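PDB 4WBY: A-adding tRNA nucleotidyltransferase from Aquifex aeolicus, which adds the terminal adenosine to tRNA ending in CC, using ATP and releasing diphosphate, and so completes the CCA end. Local coordinates for residues A58-L61 and A62-H65; L131-Y134 and G135-I138; L354-E357 and K358-V362; V256-A260 and L261-E265. All coordinates share one frame; numbering follows the deposited sequence.

Contact 1. Residues A58-L61 and A62-H65; sequences AKEL and ARRH
E60 takes two arginines of the next helical turn on one carboxylate. R63 grips it side-on. R63 NE gives a nearly straight bond to E60 OE1 (3.1 Å), coming from above the carboxylate plane. R63 NH2 bonds to E60 OE2 on the syn side at 2.7 Å. R64 NE reaches E60 OE2 on the anti side, also at 2.7 Å. The planes differ: the R63 guanidinium is turned 39° from the carboxylate, that of R64 85°. E60 bends at chi2 (63°), which folds its carboxylate back toward the arginines. R64 NH2 also pairs with E22 of helix 7-22. Without the carboxylate, as with an alanine here, R63 is likely to lose its mate and R64 to swing more freely.

Apolar contact is lighter. L61 CD1 lies 3.7 Å from H65 CD2. The polar end of H65 is held by E15 through NE2.

Along the backbone, A62, R63, R64 and H65 each donate N-H to the carbonyl four residues earlier. A58, L61 and A62 face strands 77-82 and 85-91. The arrangement is an i to i+3 and i to i+4 salt-bridge network on an amphipathic helix packed against the head-domain sheet.

Contact 2. Residues L131-Y134 and G135-I138; sequences LEDY and GTLI
D133 and T136 meet through one oxygen, the backbone carbonyl O of D133. T136 OG1 donates to D133 O at 2.7 Å. T136 N donates to D133 O at 3.1 Å. Both donors are tilted out of the carbonyl plane, on the same face. The side chains of the two residues cross at about a right angle. Their nearest approach is D133 CB to T136 OG1, at 3.5 Å. T136 holds OG1 beside its own backbone N (chi1 -62°), and this lets hydroxyl and amide reach the same acceptor. The carboxylate of D133 is occupied elsewhere: OD1 bonds to the hydroxyl of S128.

This is a type II beta turn from D133 to T136. It lies in the connection between strands 126-128 and 137-138, the last two strands of the head-domain sheet. G135 and T136 also make backbone hydrogen bonds to S128, which join the turn to the end of the neighbouring strand.

Y134 is the first of the two central residues of the turn. Y134 CG lies 3.4 Å from G135 N, and the ring reaches helix 7-22. There OH bonds to E10, and R14 makes a cation-pi contact with the ring. G135 follows with phi 88° and psi 0°. A side chain at this position would run into the carbonyl O of Y134, so the backbone shape itself explains the glycine. Backbone bonds from G135 to I3 and from L137 to R1 bring the N-terminal residues alongside.

Contact 3. Residues L354-E357 and K358-V362; sequences LYLE and KLRKV
L354 O accepts two backbone donors near the C-terminal end of helix 349-359. K358 N reaches L354 O at 2.8 Å and L359 N reaches L354 O at 3.0 Å, from opposite faces of the carbonyl plane. The second bond spans five residues and marks a wider pi-type turn. R360 N to Y355 O, 3.0 Å, repeats that spacing in the carbonyl plane.

L356 O is satisfied by a side chain. R360 NE donates to L356 O at 2.8 Å, in the carbonyl plane and on a lone pair. R360 has CG between its backbone N and carbonyl carbon (chi1 68°), and the extended chain then runs back to L356. L356 CD2 sits over the centre of the guanidinium face. R360 NH2 forms a salt bridge with E266. E357 OE1 pairs with K353 of the preceding turn.

Apolar contacts lie beside these bonds. R360 CB makes a CH-pi contact over one face of the Y355 ring, 4.0 Å from its centroid. L354 CG and L359 CG touch at 3.8 Å. Y355 also packs on helices 324-331 and 336-342.

R360 therefore serves the helix end in two ways. Its NE meets a late carbonyl of the helix, and its positive charge lies where the helix dipole is negative, an interaction likely to be favourable. The bond to L356 and the pair with E266 together limit how the guanidinium can turn.

Contact 4. Residues V256-A260 and L261-E265; sequences VDWHA and LEFSE
F263 brings its ring edge to the face of the six-membered ring of W258 in an offset edge-to-face pair. The centroids of these two rings are 5.5 Å apart and the planes stand at 75°. With H259 these residues form an aromatic cluster at the C-terminal end of helix 243-262, where F263 is the first residue to leave helical angles. The closest atoms are W258 CH2 and F263 CE2, 3.5 Å apart, and CH2 lies in the plane of the phenyl ring. F263 CB also makes a CH-pi contact over one face of H259, 4.2 Å from the ring centroid. E262 CG makes a CH-pi contact over the five-membered ring of W258, 3.8 Å from its centroid; the two side chains cross at about a right angle.

Backbone bonds hold the residues that carry these groups. E262 N bonds to W258 O, and F263 N bonds to H259 O at 2.8 Å. W258 has CG anti to its backbone N (chi1 169°), and its indole leans on toward the residues that follow. Were W258 replaced by an alanine, the edge of F263 and the CG methylene of E262 would probably face a gap.

Further out, L356 and E357 of helix 349-359 touch W258. H259 packs on T336 and L340 and is held by Y270 through ND1. R267 NE bonds to A260 O. A260 O also receives a CA-H...O contact from S264 CA at 3.5 Å.

In the fold
All four contacts are local and follow one another along the chain; none nests in or crosses another. Contact 1 comes first, within helix 54-65 of the head domain. Contact 2 closes the turn between strands 126-128 and 137-138, at one outer edge of the head-domain sheet. Their centres lie 22 Å apart, and helix 7-22 receives side chains from both. The chain then enters its helical part. Contact 4 ends helix 243-262, and contact 3 lies where helix 349-359 runs out. These two touch: F263 CD1 lies 3.3 Å from R360 NH2, which joins the two helix ends. Contacts 2 and 3 lie on opposite sides of the chain's centre, centres about 58 Å apart.

Contact 1. Residues A58-L61 and A62-H65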
loop_
_atom_site.group_PDB
_atom_site.type_symbol
_atom_site.label_atom_id
_atom_site.label_comp_id
_atom_site.label_asym_id
_atom_site.label_seq_id
_atom_site.Cartn_x
_atom_site.Cartn_y
_atom_site.Cartn_z
ATOM N N ALA A 58 24.316 -1.466 15.921
ATOM C CA ALA A 58 23.016 -2.017 16.301
ATOM C C ALA A 58 23.148 -3.018 17.438
ATOM O O ALA A 58 22.330 -3.030 18.361
ATOM C CB ALA A 58 22.344 -2.684 15.100
ATOM N N LYS A 59 24.161 -3.875 17.364
ATOM C CA LYS A 59 24.336 -4.895 18.391
ATOM C C LYS A 59 24.624 -4.255 19.751
ATOM O O LYS A 59 24.171 -4.744 20.786
ATOM C CB LYS A 59 25.452 -5.873 17.998
ATOM C CG LYS A 59 25.035 -6.848 16.901
ATOM C CD LYS A 59 26.210 -7.644 16.357
ATOM C CE LYS A 59 26.858 -8.512 17.409
ATOM N NZ LYS A 59 27.939 -9.339 16.793
ATOM N N GLU A 60 25.370 -3.154 19.753
ATOM C CA GLU A 60 25.675 -2.480 21.010
ATOM C C GLU A 60 24.444 -1.773 21.578
ATOM O O GLU A 60 24.189 -1.830 22.781
ATOM C CB GLU A 60 26.825 -1.492 20.823
ATOM C CG GLU A 60 27.137 -0.646 22.060
ATOM C CD GLU A 60 27.591 -1.470 23.263
ATOM O OE1 GLU A 60 28.007 -2.636 23.087
ATOM O OE2 GLU A 60 27.536 -0.944 24.395
ATOM N N LEU A 61 23.687 -1.093 20.720
ATOM C CA LEU A 61 22.438 -0.492 21.160
ATOM C C LEU A 61 21.503 -1.560 21.737
ATOM O O LEU A 61 20.883 -1.365 22.792
ATOM C CB LEU A 61 21.757 0.250 20.000
ATOM C CG LEU A 61 20.448 0.971 20.338
ATOM C CD1 LEU A 61 20.693 2.155 21.282
ATOM C CD2 LEU A 61 19.705 1.420 19.069
ATOM N N ALA A 62 21.417 -2.694 21.055
ATOM C CA ALA A 62 20.552 -3.783 21.501
ATOM C C ALA A 62 20.988 -4.336 22.857
ATOM O O ALA A 62 20.150 -4.626 23.709
ATOM C CB ALA A 62 20.529 -4.886 20.470
ATOM N N ARG A 63 22.295 -4.493 23.041
ATOM C CA ARG A 63 22.838 -4.973 24.307
ATOM C C ARG A 63 22.447 -4.038 25.456
ATOM O O ARG A 63 22.011 -4.480 26.532
ATOM C CB ARG A 63 24.362 -5.090 24.215
ATOM C CG ARG A 63 25.010 -5.640 25.471
ATOM C CD ARG A 63 26.533 -5.489 25.443
ATOM N NE ARG A 63 26.949 -4.096 25.586
ATOM C CZ ARG A 63 27.022 -3.457 26.748
ATOM N NH1 ARG A 63 26.715 -4.092 27.868
ATOM N NH2 ARG A 63 27.407 -2.188 26.793
ATOM N N ARG A 64 22.586 -2.739 25.222
ATOM C CA ARG A 64 22.269 -1.776 26.265
ATOM C C ARG A 64 20.791 -1.783 26.626
ATOM O O ARG A 64 20.432 -1.538 27.781
ATOM C CB ARG A 64 22.702 -0.379 25.842
ATOM C CG ARG A 64 24.196 -0.278 25.675
ATOM C CD ARG A 64 24.634 1.133 25.353
ATOM N NE ARG A 64 26.052 1.161 25.022
ATOM C CZ ARG A 64 26.771 2.270 24.883
ATOM N NH1 ARG A 64 26.212 3.458 25.062
ATOM N NH2 ARG A 64 28.055 2.188 24.576
ATOM N N HIS A 65 19.934 -2.082 25.649
ATOM C CA HIS A 65 18.493 -2.099 25.897
ATOM C C HIS A 65 17.934 -3.488 26.202
ATOM O O HIS A 65 16.740 -3.631 26.463
ATOM C CB HIS A 65 17.763 -1.473 24.710
ATOM C CG HIS A 65 17.884 0.014 24.683
ATOM N ND1 HIS A 65 16.949 0.842 25.267
ATOM C CD2 HIS A 65 18.862 0.825 24.206
ATOM C CE1 HIS A 65 17.328 2.100 25.119
ATOM N NE2 HIS A 65 18.488 2.115 24.485
#

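Contact 2. Residues L131-Y134 and G135-I138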
loop_
_atom_site.group_PDB
_atom_site.type_symbol
_atom_site.label_atom_id
_atom_site.label_comp_id
_atom_site.label_asym_id
_atom_site.label_seq_id
_atom_site.Cartn_x
_atom_site.Cartn_y
_atom_site.Cartn_z
ATOM N N LEU A 131 27.012 14.054 17.246
ATOM C CA LEU A 131 27.145 14.933 18.398
ATOM C C LEU A 131 27.305 16.397 18.028
ATOM O O LEU A 131 26.799 17.264 18.729
ATOM C CB LEU A 131 28.336 14.514 19.269
ATOM C CG LEU A 131 28.246 13.138 19.933
ATOM C CD1 LEU A 131 29.474 12.899 20.796
ATOM C CD2 LEU A 131 26.974 13.004 20.770
ATOM N N GLU A 132 28.000 16.681 16.930
ATOM C CA GLU A 132 28.393 18.068 16.681
ATOM C C GLU A 132 27.385 18.844 15.837
ATOM O O GLU A 132 27.448 20.073 15.774
ATOM C CB GLU A 132 29.772 18.120 16.022
ATOM C CG GLU A 132 29.763 18.097 14.511
ATOM C CD GLU A 132 29.534 16.716 13.936
ATOM O OE1 GLU A 132 29.508 15.731 14.713
ATOM O OE2 GLU A 132 29.378 16.621 12.696
ATOM N N ASP A 133 26.449 18.143 15.201
ATOM C CA ASP A 133 25.472 18.810 14.335
ATOM C C ASP A 133 24.101 18.145 14.447
ATOM O O ASP A 133 23.373 18.014 13.472
ATOM C CB ASP A 133 25.944 18.812 12.876
ATOM C CG ASP A 133 25.948 17.426 12.258
ATOM O OD1 ASP A 133 25.988 16.431 13.014
ATOM O OD2 ASP A 133 25.887 17.335 11.011
ATOM N N TYR A 134 23.749 17.756 15.659
ATOM C CA TYR A 134 22.526 17.005 15.903
ATOM C C TYR A 134 21.287 17.713 15.374
ATOM O O TYR A 134 21.058 18.895 15.664
ATOM C CB TYR A 134 22.374 16.751 17.395
ATOM C CG TYR A 134 21.204 15.876 17.753
ATOM C CD1 TYR A 134 19.976 16.432 18.087
ATOM C CD2 TYR A 134 21.325 14.488 17.758
ATOM C CE1 TYR A 134 18.899 15.631 18.430
ATOM C CE2 TYR A 134 20.263 13.680 18.101
ATOM C CZ TYR A 134 19.054 14.254 18.440
ATOM O OH TYR A 134 18.001 13.451 18.791
ATOM N N GLY A 135 20.486 16.978 14.601
ATOM C CA GLY A 135 19.250 17.498 14.043
ATOM C C GLY A 135 19.403 18.208 12.703
ATOM O O GLY A 135 18.415 18.660 12.138
ATOM N N THR A 136 20.625 18.296 12.177
ATOM C CA THR A 136 20.839 18.932 10.877
ATOM C C THR A 136 20.154 18.150 9.759
ATOM O O THR A 136 20.332 16.936 9.638
ATOM C CB THR A 136 22.335 19.070 10.555
ATOM O OG1 THR A 136 22.950 19.900 11.543
ATOM C CG2 THR A 136 22.546 19.685 9.189
ATOM N N LEU A 137 19.372 18.858 8.945
ATOM C CA LEU A 137 18.758 18.266 7.767
ATOM C C LEU A 137 19.774 18.279 6.640
ATOM O O LEU A 137 20.225 19.340 6.208
ATOM C CB LEU A 137 17.491 19.017 7.362
ATOM C CG LEU A 137 16.757 18.491 6.124
ATOM C CD1 LEU A 137 16.188 17.103 6.355
ATOM C CD2 LEU A 137 15.649 19.462 5.762
ATOM N N ILE A 138 20.155 17.088 6.200
ATOM C CA ILE A 138 21.119 16.919 5.125
ATOM C C ILE A 138 20.340 16.705 3.843
ATOM O O ILE A 138 19.658 15.697 3.670
ATOM C CB ILE A 138 22.066 15.745 5.406
ATOM C CG1 ILE A 138 22.834 16.008 6.709
ATOM C CG2 ILE A 138 23.020 15.526 4.241
ATOM C CD1 ILE A 138 23.503 14.795 7.267
#

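Contact 3. Residues L354-E357 and K358-V362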
loop_
_atom_site.group_PDB
_atom_site.type_symbol
_atom_site.label_atom_id
_atom_site.label_comp_id
_atom_site.label_asym_id
_atom_site.label_seq_id
_atom_site.Cartn_x
_atom_site.Cartn_y
_atom_site.Cartn_z
ATOM N N LEU A 354 -29.971 -2.768 2.850
ATOM C CA LEU A 354 -30.994 -3.285 3.754
ATOM C C LEU A 354 -30.501 -4.537 4.468
ATOM O O LEU A 354 -30.709 -4.696 5.672
ATOM C CB LEU A 354 -32.287 -3.586 2.996
ATOM C CG LEU A 354 -33.437 -4.115 3.857
ATOM C CD1 LEU A 354 -33.888 -3.059 4.859
ATOM C CD2 LEU A 354 -34.606 -4.571 2.990
ATOM N N TYR A 355 -29.852 -5.428 3.726
ATOM C CA TYR A 355 -29.289 -6.623 4.334
ATOM C C TYR A 355 -28.278 -6.256 5.411
ATOM O O TYR A 355 -28.309 -6.801 6.512
ATOM C CB TYR A 355 -28.622 -7.512 3.292
ATOM C CG TYR A 355 -27.885 -8.668 3.927
ATOM C CD1 TYR A 355 -28.573 -9.778 4.389
ATOM C CD2 TYR A 355 -26.505 -8.637 4.084
ATOM C CE1 TYR A 355 -27.912 -10.828 4.983
ATOM C CE2 TYR A 355 -25.832 -9.687 4.681
ATOM C CZ TYR A 355 -26.544 -10.781 5.125
ATOM O OH TYR A 355 -25.892 -11.834 5.718
ATOM N N LEU A 356 -27.383 -5.328 5.085
ATOM C CA LEU A 356 -26.296 -4.955 5.984
ATOM C C LEU A 356 -26.784 -4.198 7.208
ATOM O O LEU A 356 -26.286 -4.407 8.315
ATOM C CB LEU A 356 -25.256 -4.113 5.240
ATOM C CG LEU A 356 -24.316 -4.876 4.311
ATOM C CD1 LEU A 356 -23.432 -3.910 3.543
ATOM C CD2 LEU A 356 -23.468 -5.857 5.109
ATOM N N GLU A 357 -27.764 -3.324 7.008
ATOM C CA GLU A 357 -28.225 -2.456 8.082
ATOM C C GLU A 357 -29.336 -3.077 8.928
ATOM O O GLU A 357 -29.438 -2.784 10.117
ATOM C CB GLU A 357 -28.700 -1.118 7.508
ATOM C CG GLU A 357 -27.583 -0.275 6.904
ATOM C CD GLU A 357 -28.084 1.043 6.345
ATOM O OE1 GLU A 357 -29.267 1.109 5.949
ATOM O OE2 GLU A 357 -27.297 2.014 6.304
ATOM N N LYS A 358 -30.159 -3.935 8.330
ATOM C CA LYS A 358 -31.344 -4.450 9.020
ATOM C C LYS A 358 -31.468 -5.977 9.051
ATOM O O LYS A 358 -31.596 -6.571 10.122
ATOM C CB LYS A 358 -32.611 -3.870 8.383
ATOM C CG LYS A 358 -32.714 -2.352 8.433
ATOM C CD LYS A 358 -32.865 -1.847 9.856
ATOM C CE LYS A 358 -33.036 -0.336 9.884
ATOM N NZ LYS A 358 -33.160 0.184 11.274
ATOM N N LEU A 359 -31.444 -6.605 7.878
ATOM C CA LEU A 359 -31.828 -8.010 7.755
ATOM C C LEU A 359 -30.909 -8.979 8.502
ATOM O O LEU A 359 -31.382 -9.921 9.142
ATOM C CB LEU A 359 -31.894 -8.409 6.278
ATOM C CG LEU A 359 -32.831 -7.575 5.402
ATOM C CD1 LEU A 359 -32.942 -8.189 4.013
ATOM C CD2 LEU A 359 -34.200 -7.441 6.047
ATOM N N ARG A 360 -29.603 -8.749 8.426
ATOM C CA ARG A 360 -28.642 -9.653 9.050
ATOM C C ARG A 360 -28.647 -9.533 10.572
ATOM O O ARG A 360 -28.097 -10.389 11.268
ATOM C CB ARG A 360 -27.233 -9.386 8.521
ATOM C CG ARG A 360 -26.658 -8.046 8.945
ATOM C CD ARG A 360 -25.204 -7.925 8.527
ATOM N NE ARG A 360 -24.642 -6.618 8.862
ATOM C CZ ARG A 360 -23.347 -6.391 9.042
ATOM N NH1 ARG A 360 -22.476 -7.386 8.926
ATOM N NH2 ARG A 360 -22.921 -5.172 9.345
ATOM N N LYS A 361 -29.271 -8.476 11.083
ATOM C CA LYS A 361 -29.275 -8.218 12.521
ATOM C C LYS A 361 -30.462 -8.871 13.219
ATOM O O LYS A 361 -30.540 -8.874 14.449
ATOM C CB LYS A 361 -29.277 -6.712 12.798
ATOM C CG LYS A 361 -28.037 -5.979 12.301
ATOM C CD LYS A 361 -28.081 -4.505 12.683
ATOM C CE LYS A 361 -26.933 -3.725 12.057
ATOM N NZ LYS A 361 -25.604 -4.218 12.512
ATOM N N VAL A 362 -31.387 -9.419 12.436
ATOM C CA VAL A 362 -32.553 -10.093 12.997
ATOM C C VAL A 362 -32.118 -11.271 13.862
ATOM O O VAL A 362 -31.451 -12.192 13.387
ATOM C CB VAL A 362 -33.514 -10.582 11.895
ATOM C CG1 VAL A 362 -34.583 -11.486 12.481
ATOM C CG2 VAL A 362 -34.146 -9.396 11.187
#

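Contact 4. Residues V256-A260 and L261-E265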
loop_
_atom_site.group_PDB
_atom_site.type_symbol
_atom_site.label_atom_id
_atom_site.label_comp_id
_atom_site.label_asym_id
_atom_site.label_seq_id
_atom_site.Cartn_x
_atom_site.Cartn_y
_atom_site.Cartn_z
ATOM N N VAL A 256 -17.056 1.977 -0.898
ATOM C CA VAL A 256 -16.032 1.662 0.088
ATOM C C VAL A 256 -15.981 2.700 1.207
ATOM O O VAL A 256 -15.851 2.354 2.386
ATOM C CB VAL A 256 -14.644 1.552 -0.585
ATOM C CG1 VAL A 256 -13.512 1.715 0.432
ATOM C CG2 VAL A 256 -14.536 0.235 -1.341
ATOM N N ASP A 257 -16.081 3.973 0.843
ATOM C CA ASP A 257 -16.053 5.037 1.840
ATOM C C ASP A 257 -17.265 4.918 2.760
ATOM O O ASP A 257 -17.160 5.105 3.977
ATOM C CB ASP A 257 -16.018 6.413 1.171
ATOM C CG ASP A 257 -14.676 6.715 0.508
ATOM O OD1 ASP A 257 -13.682 6.005 0.787
ATOM O OD2 ASP A 257 -14.613 7.671 -0.291
ATOM N N TRP A 258 -18.414 4.587 2.176
ATOM C CA TRP A 258 -19.627 4.380 2.960
ATOM C C TRP A 258 -19.465 3.200 3.918
ATOM O O TRP A 258 -19.774 3.304 5.108
ATOM C CB TRP A 258 -20.829 4.158 2.036
ATOM C CG TRP A 258 -22.061 3.681 2.745
ATOM C CD1 TRP A 258 -22.994 4.452 3.377
ATOM C CD2 TRP A 258 -22.494 2.322 2.897
ATOM N NE1 TRP A 258 -23.981 3.657 3.914
ATOM C CE2 TRP A 258 -23.697 2.346 3.635
ATOM C CE3 TRP A 258 -21.985 1.088 2.480
ATOM C CZ2 TRP A 258 -24.397 1.185 3.962
ATOM C CZ3 TRP A 258 -22.681 -0.065 2.809
ATOM C CH2 TRP A 258 -23.872 -0.009 3.543
ATOM N N HIS A 259 -18.974 2.080 3.402
ATOM C CA HIS A 259 -18.833 0.889 4.227
ATOM C C HIS A 259 -17.851 1.120 5.377
ATOM O O HIS A 259 -18.109 0.717 6.514
ATOM C CB HIS A 259 -18.378 -0.307 3.393
ATOM C CG HIS A 259 -18.278 -1.572 4.185
ATOM N ND1 HIS A 259 -17.080 -2.053 4.669
ATOM C CD2 HIS A 259 -19.231 -2.434 4.612
ATOM C CE1 HIS A 259 -17.298 -3.167 5.346
ATOM N NE2 HIS A 259 -18.595 -3.417 5.332
ATOM N N ALA A 260 -16.727 1.769 5.079
ATOM C CA ALA A 260 -15.698 2.000 6.090
ATOM C C ALA A 260 -16.213 2.912 7.198
ATOM O O ALA A 260 -15.839 2.763 8.362
ATOM C CB ALA A 260 -14.445 2.590 5.455
ATOM N N LEU A 261 -17.080 3.847 6.827
ATOM C CA LEU A 261 -17.650 4.795 7.777
ATOM C C LEU A 261 -18.715 4.136 8.645
ATOM O O LEU A 261 -18.715 4.282 9.865
ATOM C CB LEU A 261 -18.246 5.991 7.035
ATOM C CG LEU A 261 -18.909 7.087 7.868
ATOM C CD1 LEU A 261 -17.888 7.744 8.777
ATOM C CD2 LEU A 261 -19.571 8.119 6.966
ATOM N N GLU A 262 -19.615 3.398 8.005
ATOM C CA GLU A 262 -20.789 2.854 8.680
ATOM C C GLU A 262 -20.519 1.533 9.395
ATOM O O GLU A 262 -21.237 1.174 10.330
ATOM C CB GLU A 262 -21.929 2.669 7.675
ATOM C CG GLU A 262 -22.401 3.965 7.036
ATOM C CD GLU A 262 -23.052 4.908 8.034
ATOM O OE1 GLU A 262 -23.698 4.420 8.985
ATOM O OE2 GLU A 262 -22.913 6.140 7.871
ATOM N N PHE A 263 -19.491 0.811 8.957
ATOM C CA PHE A 263 -19.158 -0.475 9.557
ATOM C C PHE A 263 -17.661 -0.593 9.839
ATOM O O PHE A 263 -16.993 -1.482 9.323
ATOM C CB PHE A 263 -19.623 -1.610 8.645
ATOM C CG PHE A 263 -21.084 -1.545 8.309
ATOM C CD1 PHE A 263 -22.033 -1.993 9.211
ATOM C CD2 PHE A 263 -21.510 -1.020 7.103
ATOM C CE1 PHE A 263 -23.383 -1.928 8.910
ATOM C CE2 PHE A 263 -22.859 -0.953 6.796
ATOM C CZ PHE A 263 -23.795 -1.408 7.701
ATOM N N SER A 264 -17.152 0.301 10.684
ATOM C CA SER A 264 -15.713 0.418 10.926
ATOM C C SER A 264 -15.072 -0.851 11.492
ATOM O O SER A 264 -13.881 -1.092 11.287
ATOM C CB SER A 264 -15.436 1.590 11.869
ATOM O OG SER A 264 -15.951 1.336 13.165
ATOM N N GLU A 265 -15.853 -1.658 12.201
ATOM C CA GLU A 265 -15.335 -2.892 12.787
ATOM C C GLU A 265 -15.307 -4.036 11.776
ATOM O O GLU A 265 -14.864 -5.141 12.090
ATOM C CB GLU A 265 -16.170 -3.297 14.007
ATOM C CG GLU A 265 -16.033 -2.360 15.199
ATOM C CD GLU A 265 -16.961 -2.733 16.346
ATOM O OE1 GLU A 265 -18.122 -3.109 16.078
ATOM O OE2 GLU A 265 -16.526 -2.651 17.514
#